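Side-chain contacts in major capsid protein P2 (Pseudoalteromonas phage pm2, PDB 2VVF), which forms the icosahedral outer shell of a lipid-containing marine phage as a homotrimeric, double jelly-roll major capsid protein: residues R148-Q153 with D163-V168; A201-I206 with N217-D222; V185-D190 with I221-E226. One frame throughout, in Å; residues are numbered along the deposited sequence.

Contact 1 of 3, residues R148-Q153 with D163-V168; sequences RNFFKQ and DLPRPV
Pro165, which packs its ring against Phe150, also offers its carbonyl oxygen to the hydroxyl of Tyr260 on strand 252-263, and this hydrogen bond ties the loop to the strand alongside. Its CG lies 3.4 Å from CZ of Phe150, and its CD is 3.5 Å from CE1 of Phe150, so the proline meets the far end of the phenylalanine and approaches the ring obliquely. One residue earlier, CD2 of Leu164 stands over one face of the Phe150 ring, 4.3 Å from its centroid and offset toward the rim, a CH-pi contact. Phe150 has its CG turned away from its own carbonyl carbon (chi1 -56°), which lays the ring along the loop, where it can touch Leu164 and Pro165 together; it also packs on Val258 of strand 252-263. Strand 143-154 belongs to the C-terminal jelly roll, where it pairs antiparallel with strand 252-263; Phe150 and Lys152, two residues apart, both direct their side chains toward residues 163-168. Those residues belong to the connection between strand 157-161 of one sheet and strand 171-178 of the other, and therefore carry the chain across the sandwich. Beside the apolar cluster the contact turns charged. Lys152 and Asp163 come from opposite directions and form a salt bridge, but its geometry is doubtful: NZ of Lys152 is modelled 2.3 Å from OD1 of Asp163, too close to be taken literally, and OD2 is also near, so which oxygen the lysine favours is unsure. CD2 of Leu164 is about 4.0 Å from NZ of Lys152 as modelled, so this methyl carbon borders both the ring and the charged end.

Contact 2 of 3, residues A201-I206 with N217-D222; sequences ADNDYI and NTYTID
Asn203 meets strand 218-222 with both its amide and its CB. Its ND2 donates a nearly straight hydrogen bond to the carbonyl oxygen of Thr220, 2.9 Å long with an angle of 168° at the hydrogen. The acceptor lies almost in the amide plane, whereas the donor is tilted 28° from the carbonyl plane of Thr220. The side chain of Asn203 extends directly away from its backbone N, which carries the amide off the helix and over the ring of Tyr219, where the two flat groups stack with planes 14° apart. ND2 of Asn203 sits 3.7 Å above the plane of the Tyr219 ring, toward its rim, and CB of Asn203 comes within 3.3 Å of OH of Tyr219. The hydroxyl itself is hydrogen-bonded to the carbonyl oxygen of Leu198, so stacking and this bond both hold the tyrosine. Asp204, next along, forms a salt bridge with Lys200 one turn earlier in the helix, while Tyr205 hydrogen-bonds through OH to Ser82 of the second subunit and Ile206 packs on Phe4 of the same neighbour. Helix 200-209 thus lies between the trimer interface and strand 218-222, which bonds through Tyr219 and Ile221 to strand 171-178 and gives the Thr220 carbonyl between them to the helix.

Contact 3 of 3, residues V185-D190 with I221-E226; sequences VEFQID and IDFMLE
Phe223 drives the edge of its ring into the face of Phe187, with CZ of Phe223 standing over the centre of the Phe187 ring. The centroids are 5.0 Å apart and the planes meet at 56°, an edge-to-face pair tilted well away from a perpendicular T. CE2 of Phe187 comes within 3.8 Å of CZ of Phe223. A chi1 of 178° sends the Phe187 ring toward residues 221-226, and a chi2 of 79° turns its face to Phe223. Beside the aromatic pair, CD1 of Ile221 lies 3.8 Å from CG1 of Val185, and the same methyl carbon approaches CB of Phe187. At the last residue of its strand, Asp222 makes an Asx turn: its OD1 accepts from the backbone N of Met224 at 3.0 Å, an interaction that shapes the chain around Phe223. Met1 of the second subunit packs on both phenylalanines, so this apolar cluster extends into the trimer interface. Strand 182-189 belongs to one sheet and strand 218-222 to the other; side chains of one sheet meeting those of the facing strand and of the loop that follows it make up the interior of the β-sandwich in a jelly roll, here the C-terminal one of the pair.

How the contacts relate
All three contacts lie in the C-terminal jelly roll, but at different depths. Contact 1 is a surface contact, joining a loop to strand 143-154 by mixed means, with an ion pair beside apolar packing. Contacts 2 and 3 are buried and share Ile221 and Asp222 of strand 218-222: helix 200-209 holds it through a side-chain amide hydrogen bond and an amide-ring stack, while strand 182-189 meets it and the loop that follows through hydrocarbon and aromatic groups. They also touch each other, with CE2 of Tyr219 lying 3.4 Å from CB of Val185, and both border the second subunit, whereas contact 1 meets no other chain of the trimer. Its centre is about 20 Å from that of contact 2.

Contact 1 of 3, residues R148-Q153 with D163-V168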
loop_
_atom_site.group_PDB
_atom_site.type_symbol
_atom_site.label_atom_id
_atom_site.label_comp_id
_atom_site.label_asym_id
_atom_site.label_seq_id
_atom_site.Cartn_x
_atom_site.Cartn_y
_atom_site.Cartn_z
ATOM N N ARG A 148 26.238 7.814 1.374
ATOM C CA ARG A 148 27.683 7.945 1.201
ATOM C C ARG A 148 28.199 7.178 -0.013
ATOM O O ARG A 148 27.683 6.116 -0.361
ATOM C CB ARG A 148 28.426 7.512 2.466
ATOM C CG ARG A 148 28.296 8.489 3.622
ATOM C CD ARG A 148 28.277 9.931 3.132
ATOM N NE ARG A 148 27.627 10.822 4.089
ATOM C CZ ARG A 148 28.188 11.244 5.217
ATOM N NH1 ARG A 148 29.420 10.868 5.527
ATOM N NH2 ARG A 148 27.518 12.045 6.033
ATOM N N ASN A 149 29.229 7.730 -0.647
ATOM C CA ASN A 149 29.816 7.150 -1.849
ATOM C C ASN A 149 31.173 6.511 -1.572
ATOM O O ASN A 149 32.010 7.088 -0.878
ATOM C CB ASN A 149 29.980 8.242 -2.914
ATOM C CG ASN A 149 29.627 7.760 -4.303
ATOM O OD1 ASN A 149 29.205 6.618 -4.492
ATOM N ND2 ASN A 149 29.793 8.633 -5.290
ATOM N N PHE A 150 31.393 5.329 -2.142
ATOM C CA PHE A 150 32.661 4.619 -1.993
ATOM C C PHE A 150 33.018 3.917 -3.302
ATOM O O PHE A 150 32.148 3.376 -3.983
ATOM C CB PHE A 150 32.590 3.595 -0.857
ATOM C CG PHE A 150 32.181 4.177 0.465
ATOM C CD1 PHE A 150 33.106 4.818 1.271
ATOM C CD2 PHE A 150 30.875 4.065 0.912
ATOM C CE1 PHE A 150 32.734 5.355 2.489
ATOM C CE2 PHE A 150 30.495 4.599 2.128
ATOM C CZ PHE A 150 31.427 5.245 2.918
ATOM N N PHE A 151 34.299 3.940 -3.658
ATOM C CA PHE A 151 34.759 3.300 -4.884
ATOM C C PHE A 151 35.770 2.210 -4.560
ATOM O O PHE A 151 36.764 2.454 -3.878
ATOM C CB PHE A 151 35.366 4.329 -5.838
ATOM C CG PHE A 151 34.356 5.259 -6.445
ATOM C CD1 PHE A 151 33.802 4.989 -7.685
ATOM C CD2 PHE A 151 33.946 6.397 -5.767
ATOM C CE1 PHE A 151 32.865 5.840 -8.243
ATOM C CE2 PHE A 151 33.014 7.253 -6.319
ATOM C CZ PHE A 151 32.471 6.974 -7.558
ATOM N N LYS A 152 35.497 0.998 -5.026
ATOM C CA LYS A 152 36.381 -0.123 -4.751
ATOM C C LYS A 152 36.560 -1.011 -5.974
ATOM O O LYS A 152 35.683 -1.087 -6.833
ATOM C CB LYS A 152 35.859 -0.936 -3.566
ATOM C CG LYS A 152 36.490 -0.554 -2.239
ATOM C CD LYS A 152 35.441 -0.162 -1.218
ATOM C CE LYS A 152 36.005 0.819 -0.207
ATOM N NZ LYS A 152 35.830 0.339 1.190
ATOM N N GLN A 153 37.708 -1.673 -6.046
ATOM C CA GLN A 153 38.017 -2.543 -7.171
ATOM C C GLN A 153 37.440 -3.939 -6.997
ATOM O O GLN A 153 37.600 -4.569 -5.948
ATOM C CB GLN A 153 39.529 -2.626 -7.390
ATOM C CG GLN A 153 39.934 -3.409 -8.630
ATOM C CD GLN A 153 39.643 -2.657 -9.913
ATOM O OE1 GLN A 153 39.274 -1.483 -9.889
ATOM N NE2 GLN A 153 39.809 -3.332 -11.045
ATOM N N ASP A 163 36.307 -2.596 4.719
ATOM C CA ASP A 163 36.743 -1.289 5.205
ATOM C C ASP A 163 35.673 -0.202 5.133
ATOM O O ASP A 163 35.990 0.981 5.042
ATOM C CB ASP A 163 38.017 -0.838 4.484
ATOM C CG ASP A 163 37.828 -0.710 2.983
ATOM O OD1 ASP A 163 36.851 -1.281 2.451
ATOM O OD2 ASP A 163 38.663 -0.043 2.335
ATOM N N LEU A 164 34.408 -0.602 5.196
ATOM C CA LEU A 164 33.312 0.361 5.156
ATOM C C LEU A 164 33.187 1.065 6.505
ATOM O O LEU A 164 33.239 0.425 7.556
ATOM C CB LEU A 164 31.996 -0.332 4.787
ATOM C CG LEU A 164 31.828 -0.717 3.316
ATOM C CD1 LEU A 164 30.474 -1.365 3.076
ATOM C CD2 LEU A 164 32.022 0.487 2.403
ATOM N N PRO A 165 33.042 2.386 6.472
ATOM C CA PRO A 165 32.931 3.170 7.699
ATOM C C PRO A 165 31.853 2.614 8.623
ATOM O O PRO A 165 30.769 2.239 8.175
ATOM C CB PRO A 165 32.531 4.557 7.191
ATOM C CG PRO A 165 33.081 4.620 5.808
ATOM C CD PRO A 165 32.956 3.227 5.265
ATOM N N ARG A 166 32.157 2.567 9.916
ATOM C CA ARG A 166 31.214 2.058 10.905
ATOM C C ARG A 166 30.961 3.066 12.020
ATOM O O ARG A 166 31.268 2.803 13.181
ATOM C CB ARG A 166 31.716 0.739 11.499
ATOM C CG ARG A 166 31.633 -0.448 10.554
ATOM C CD ARG A 166 31.735 -1.763 11.309
ATOM N NE ARG A 166 33.021 -2.421 11.100
ATOM C CZ ARG A 166 33.905 -2.657 12.064
ATOM N NH1 ARG A 166 33.644 -2.286 13.310
ATOM N NH2 ARG A 166 35.051 -3.263 11.783
ATOM N N PRO A 167 30.397 4.216 11.666
ATOM C CA PRO A 167 30.092 5.248 12.654
ATOM C C PRO A 167 29.268 4.655 13.793
ATOM O O PRO A 167 28.225 4.042 13.564
ATOM C CB PRO A 167 29.263 6.268 11.860
ATOM C CG PRO A 167 28.810 5.540 10.630
ATOM C CD PRO A 167 29.897 4.569 10.327
ATOM N N VAL A 168 29.755 4.820 15.017
ATOM C CA VAL A 168 29.088 4.270 16.192
ATOM C C VAL A 168 27.709 4.872 16.452
ATOM O O VAL A 168 27.540 6.091 16.453
ATOM C CB VAL A 168 29.987 4.362 17.439
ATOM C CG1 VAL A 168 29.251 3.842 18.666
ATOM C CG2 VAL A 168 31.282 3.588 17.218
#

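Contact 2 of 3, residues A201-I206 with N217-D222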
loop_
_atom_site.group_PDB
_atom_site.type_symbol
_atom_site.label_atom_id
_atom_site.label_comp_id
_atom_site.label_asym_id
_atom_site.label_seq_id
_atom_site.Cartn_x
_atom_site.Cartn_y
_atom_site.Cartn_z
ATOM N N ALA A 201 19.945 -13.374 -9.222
ATOM C CA ALA A 201 18.556 -13.690 -9.542
ATOM C C ALA A 201 17.724 -13.924 -8.282
ATOM O O ALA A 201 16.553 -13.542 -8.221
ATOM C CB ALA A 201 18.482 -14.898 -10.460
ATOM N N ASP A 202 18.336 -14.547 -7.279
ATOM C CA ASP A 202 17.653 -14.837 -6.023
ATOM C C ASP A 202 17.498 -13.587 -5.165
ATOM O O ASP A 202 16.447 -13.363 -4.559
ATOM C CB ASP A 202 18.398 -15.925 -5.247
ATOM C CG ASP A 202 18.280 -17.287 -5.901
ATOM O OD1 ASP A 202 17.188 -17.603 -6.420
ATOM O OD2 ASP A 202 19.281 -18.033 -5.912
ATOM N N ASN A 203 18.547 -12.772 -5.122
ATOM C CA ASN A 203 18.523 -11.532 -4.356
ATOM C C ASN A 203 17.506 -10.569 -4.962
ATOM O O ASN A 203 16.731 -9.932 -4.245
ATOM C CB ASN A 203 19.910 -10.885 -4.350
ATOM C CG ASN A 203 19.946 -9.595 -3.554
ATOM O OD1 ASN A 203 19.970 -9.614 -2.323
ATOM N ND2 ASN A 203 19.949 -8.465 -4.254
ATOM N N ASP A 204 17.518 -10.472 -6.286
ATOM C CA ASP A 204 16.611 -9.588 -7.007
ATOM C C ASP A 204 15.151 -10.019 -6.867
ATOM O O ASP A 204 14.243 -9.190 -6.935
ATOM C CB ASP A 204 17.007 -9.506 -8.483
ATOM C CG ASP A 204 18.304 -8.742 -8.696
ATOM O OD1 ASP A 204 18.947 -8.365 -7.691
ATOM O OD2 ASP A 204 18.680 -8.517 -9.867
ATOM N N TYR A 205 14.934 -11.315 -6.665
ATOM C CA TYR A 205 13.582 -11.839 -6.501
ATOM C C TYR A 205 13.015 -11.390 -5.159
ATOM O O TYR A 205 11.853 -10.997 -5.065
ATOM C CB TYR A 205 13.576 -13.368 -6.602
ATOM C CG TYR A 205 12.253 -14.002 -6.229
ATOM C CD1 TYR A 205 11.180 -13.989 -7.111
ATOM C CD2 TYR A 205 12.076 -14.606 -4.993
ATOM C CE1 TYR A 205 9.967 -14.561 -6.771
ATOM C CE2 TYR A 205 10.868 -15.182 -4.643
ATOM C CZ TYR A 205 9.818 -15.157 -5.536
ATOM O OH TYR A 205 8.615 -15.728 -5.191
ATOM N N ILE A 206 13.847 -11.439 -4.124
ATOM C CA ILE A 206 13.426 -11.016 -2.793
ATOM C C ILE A 206 13.130 -9.519 -2.790
ATOM O O ILE A 206 12.165 -9.069 -2.171
ATOM C CB ILE A 206 14.464 -11.390 -1.721
ATOM C CG1 ILE A 206 14.686 -12.905 -1.701
ATOM C CG2 ILE A 206 14.007 -10.912 -0.357
ATOM C CD1 ILE A 206 15.928 -13.332 -0.945
ATOM N N ASN A 217 22.642 -3.058 -13.439
ATOM C CA ASN A 217 24.037 -3.128 -13.017
ATOM C C ASN A 217 24.215 -2.762 -11.547
ATOM O O ASN A 217 25.172 -2.080 -11.177
ATOM C CB ASN A 217 24.908 -2.234 -13.902
ATOM C CG ASN A 217 24.707 -2.507 -15.381
ATOM O OD1 ASN A 217 24.741 -3.656 -15.823
ATOM N ND2 ASN A 217 24.484 -1.451 -16.153
ATOM N N THR A 218 23.291 -3.234 -10.716
ATOM C CA THR A 218 23.324 -2.966 -9.285
ATOM C C THR A 218 22.896 -4.175 -8.466
ATOM O O THR A 218 21.896 -4.818 -8.776
ATOM C CB THR A 218 22.441 -1.761 -8.906
ATOM O OG1 THR A 218 22.650 -0.692 -9.837
ATOM C CG2 THR A 218 22.778 -1.292 -7.499
ATOM N N TYR A 219 23.632 -4.447 -7.393
ATOM C CA TYR A 219 23.289 -5.520 -6.470
ATOM C C TYR A 219 22.929 -4.842 -5.157
ATOM O O TYR A 219 23.804 -4.357 -4.438
ATOM C CB TYR A 219 24.465 -6.472 -6.264
ATOM C CG TYR A 219 24.091 -7.756 -5.559
ATOM C CD1 TYR A 219 23.895 -8.932 -6.275
ATOM C CD2 TYR A 219 23.934 -7.793 -4.180
ATOM C CE1 TYR A 219 23.553 -10.107 -5.636
ATOM C CE2 TYR A 219 23.596 -8.965 -3.531
ATOM C CZ TYR A 219 23.407 -10.119 -4.263
ATOM O OH TYR A 219 23.069 -11.288 -3.621
ATOM N N THR A 220 21.633 -4.762 -4.878
ATOM C CA THR A 220 21.147 -4.092 -3.682
ATOM C C THR A 220 20.938 -5.025 -2.496
ATOM O O THR A 220 20.271 -6.057 -2.608
ATOM C CB THR A 220 19.870 -3.279 -3.975
ATOM O OG1 THR A 220 20.185 -2.184 -4.845
ATOM C CG2 THR A 220 19.266 -2.746 -2.685
ATOM N N ILE A 221 21.497 -4.637 -1.355
ATOM C CA ILE A 221 21.334 -5.383 -0.116
ATOM C C ILE A 221 20.457 -4.541 0.800
ATOM O O ILE A 221 20.955 -3.728 1.580
ATOM C CB ILE A 221 22.683 -5.710 0.539
ATOM C CG1 ILE A 221 23.436 -6.758 -0.283
ATOM C CG2 ILE A 221 22.477 -6.194 1.969
ATOM C CD1 ILE A 221 24.842 -7.021 0.206
ATOM N N ASP A 222 19.146 -4.706 0.655
ATOM C CA ASP A 222 18.168 -3.953 1.430
ATOM C C ASP A 222 17.973 -4.549 2.821
ATOM O O ASP A 222 17.526 -5.687 2.958
ATOM C CB ASP A 222 16.833 -3.928 0.684
ATOM C CG ASP A 222 16.022 -2.688 0.981
ATOM O OD1 ASP A 222 16.084 -2.192 2.126
ATOM O OD2 ASP A 222 15.306 -2.219 0.070
#

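Contact 3 of 3, residues V185-D190 with I221-E226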
loop_
_atom_site.group_PDB
_atom_site.type_symbol
_atom_site.label_atom_id
_atom_site.label_comp_id
_atom_site.label_asym_id
_atom_site.label_seq_id
_atom_site.Cartn_x
_atom_site.Cartn_y
_atom_site.Cartn_z
ATOM N N VAL A 185 26.579 -12.200 -3.895
ATOM C CA VAL A 185 27.183 -11.453 -2.803
ATOM C C VAL A 185 26.832 -12.090 -1.470
ATOM O O VAL A 185 25.791 -12.728 -1.326
ATOM C CB VAL A 185 26.767 -9.964 -2.835
ATOM C CG1 VAL A 185 27.364 -9.214 -1.646
ATOM C CG2 VAL A 185 27.183 -9.321 -4.152
ATOM N N GLU A 186 27.715 -11.915 -0.496
ATOM C CA GLU A 186 27.511 -12.458 0.837
ATOM C C GLU A 186 27.826 -11.366 1.849
ATOM O O GLU A 186 28.816 -10.649 1.709
ATOM C CB GLU A 186 28.433 -13.661 1.057
ATOM C CG GLU A 186 28.403 -14.233 2.466
ATOM C CD GLU A 186 29.379 -15.381 2.644
ATOM O OE1 GLU A 186 29.480 -16.225 1.730
ATOM O OE2 GLU A 186 30.054 -15.434 3.694
ATOM N N PHE A 187 26.969 -11.219 2.851
ATOM C CA PHE A 187 27.184 -10.207 3.875
ATOM C C PHE A 187 27.297 -10.843 5.252
ATOM O O PHE A 187 26.474 -11.671 5.633
ATOM C CB PHE A 187 26.060 -9.170 3.863
ATOM C CG PHE A 187 26.200 -8.116 4.924
ATOM C CD1 PHE A 187 27.083 -7.059 4.760
ATOM C CD2 PHE A 187 25.462 -8.190 6.096
ATOM C CE1 PHE A 187 27.220 -6.091 5.741
ATOM C CE2 PHE A 187 25.594 -7.227 7.079
ATOM C CZ PHE A 187 26.473 -6.174 6.902
ATOM N N GLN A 188 28.324 -10.457 5.999
ATOM C CA GLN A 188 28.521 -11.003 7.333
ATOM C C GLN A 188 29.055 -9.979 8.322
ATOM O O GLN A 188 29.731 -9.021 7.948
ATOM C CB GLN A 188 29.436 -12.225 7.289
ATOM C CG GLN A 188 30.788 -11.970 6.655
ATOM C CD GLN A 188 31.722 -13.156 6.793
ATOM O OE1 GLN A 188 31.643 -14.116 6.025
ATOM N NE2 GLN A 188 32.602 -13.101 7.786
ATOM N N ILE A 189 28.731 -10.191 9.591
ATOM C CA ILE A 189 29.177 -9.316 10.664
ATOM C C ILE A 189 29.707 -10.190 11.790
ATOM O O ILE A 189 28.956 -10.951 12.398
ATOM C CB ILE A 189 28.036 -8.406 11.163
ATOM C CG1 ILE A 189 27.536 -7.503 10.033
ATOM C CG2 ILE A 189 28.500 -7.571 12.349
ATOM C CD1 ILE A 189 26.279 -6.738 10.375
ATOM N N ASP A 190 31.008 -10.102 12.043
ATOM C CA ASP A 190 31.632 -10.898 13.094
ATOM C C ASP A 190 31.496 -12.393 12.815
ATOM O O ASP A 190 31.168 -13.174 13.711
ATOM C CB ASP A 190 31.020 -10.562 14.457
ATOM C CG ASP A 190 31.397 -9.175 14.941
ATOM O OD1 ASP A 190 32.440 -8.651 14.496
ATOM O OD2 ASP A 190 30.652 -8.611 15.769
ATOM N N ILE A 221 21.497 -4.637 -1.355
ATOM C CA ILE A 221 21.334 -5.383 -0.116
ATOM C C ILE A 221 20.457 -4.541 0.800
ATOM O O ILE A 221 20.955 -3.728 1.580
ATOM C CB ILE A 221 22.683 -5.710 0.539
ATOM C CG1 ILE A 221 23.436 -6.758 -0.283
ATOM C CG2 ILE A 221 22.477 -6.194 1.969
ATOM C CD1 ILE A 221 24.842 -7.021 0.206
ATOM N N ASP A 222 19.146 -4.706 0.655
ATOM C CA ASP A 222 18.168 -3.953 1.430
ATOM C C ASP A 222 17.973 -4.549 2.821
ATOM O O ASP A 222 17.526 -5.687 2.958
ATOM C CB ASP A 222 16.833 -3.928 0.684
ATOM C CG ASP A 222 16.022 -2.688 0.981
ATOM O OD1 ASP A 222 16.084 -2.192 2.126
ATOM O OD2 ASP A 222 15.306 -2.219 0.070
ATOM N N PHE A 223 18.305 -3.771 3.848
ATOM C CA PHE A 223 18.164 -4.223 5.230
ATOM C C PHE A 223 16.848 -3.745 5.837
ATOM O O PHE A 223 16.581 -3.975 7.016
ATOM C CB PHE A 223 19.335 -3.726 6.083
ATOM C CG PHE A 223 20.668 -4.288 5.678
ATOM C CD1 PHE A 223 20.938 -5.640 5.819
ATOM C CD2 PHE A 223 21.659 -3.461 5.177
ATOM C CE1 PHE A 223 22.170 -6.157 5.450
ATOM C CE2 PHE A 223 22.891 -3.971 4.811
ATOM C CZ PHE A 223 23.146 -5.321 4.946
ATOM N N MET A 224 16.034 -3.072 5.030
ATOM C CA MET A 224 14.749 -2.555 5.492
ATOM C C MET A 224 13.628 -2.921 4.528
ATOM O O MET A 224 12.743 -2.110 4.253
ATOM C CB MET A 224 14.812 -1.032 5.652
ATOM C CG MET A 224 15.685 -0.560 6.801
ATOM S SD MET A 224 15.321 1.135 7.290
ATOM C CE MET A 224 15.232 1.938 5.687
ATOM N N LEU A 225 13.670 -4.148 4.018
ATOM C CA LEU A 225 12.672 -4.626 3.066
ATOM C C LEU A 225 11.233 -4.517 3.577
ATOM O O LEU A 225 10.313 -4.226 2.809
ATOM C CB LEU A 225 12.990 -6.060 2.632
ATOM C CG LEU A 225 14.151 -6.212 1.644
ATOM C CD1 LEU A 225 14.636 -7.654 1.589
ATOM C CD2 LEU A 225 13.752 -5.724 0.258
ATOM N N GLU A 226 11.044 -4.744 4.871
ATOM C CA GLU A 226 9.716 -4.669 5.476
ATOM C C GLU A 226 9.316 -3.238 5.823
ATOM O O GLU A 226 8.157 -2.971 6.143
ATOM C CB GLU A 226 9.659 -5.522 6.742
ATOM C CG GLU A 226 9.760 -7.015 6.504
ATOM C CD GLU A 226 9.701 -7.798 7.797
ATOM O OE1 GLU A 226 10.694 -7.774 8.553
ATOM O OE2 GLU A 226 8.645 -8.401 8.078
#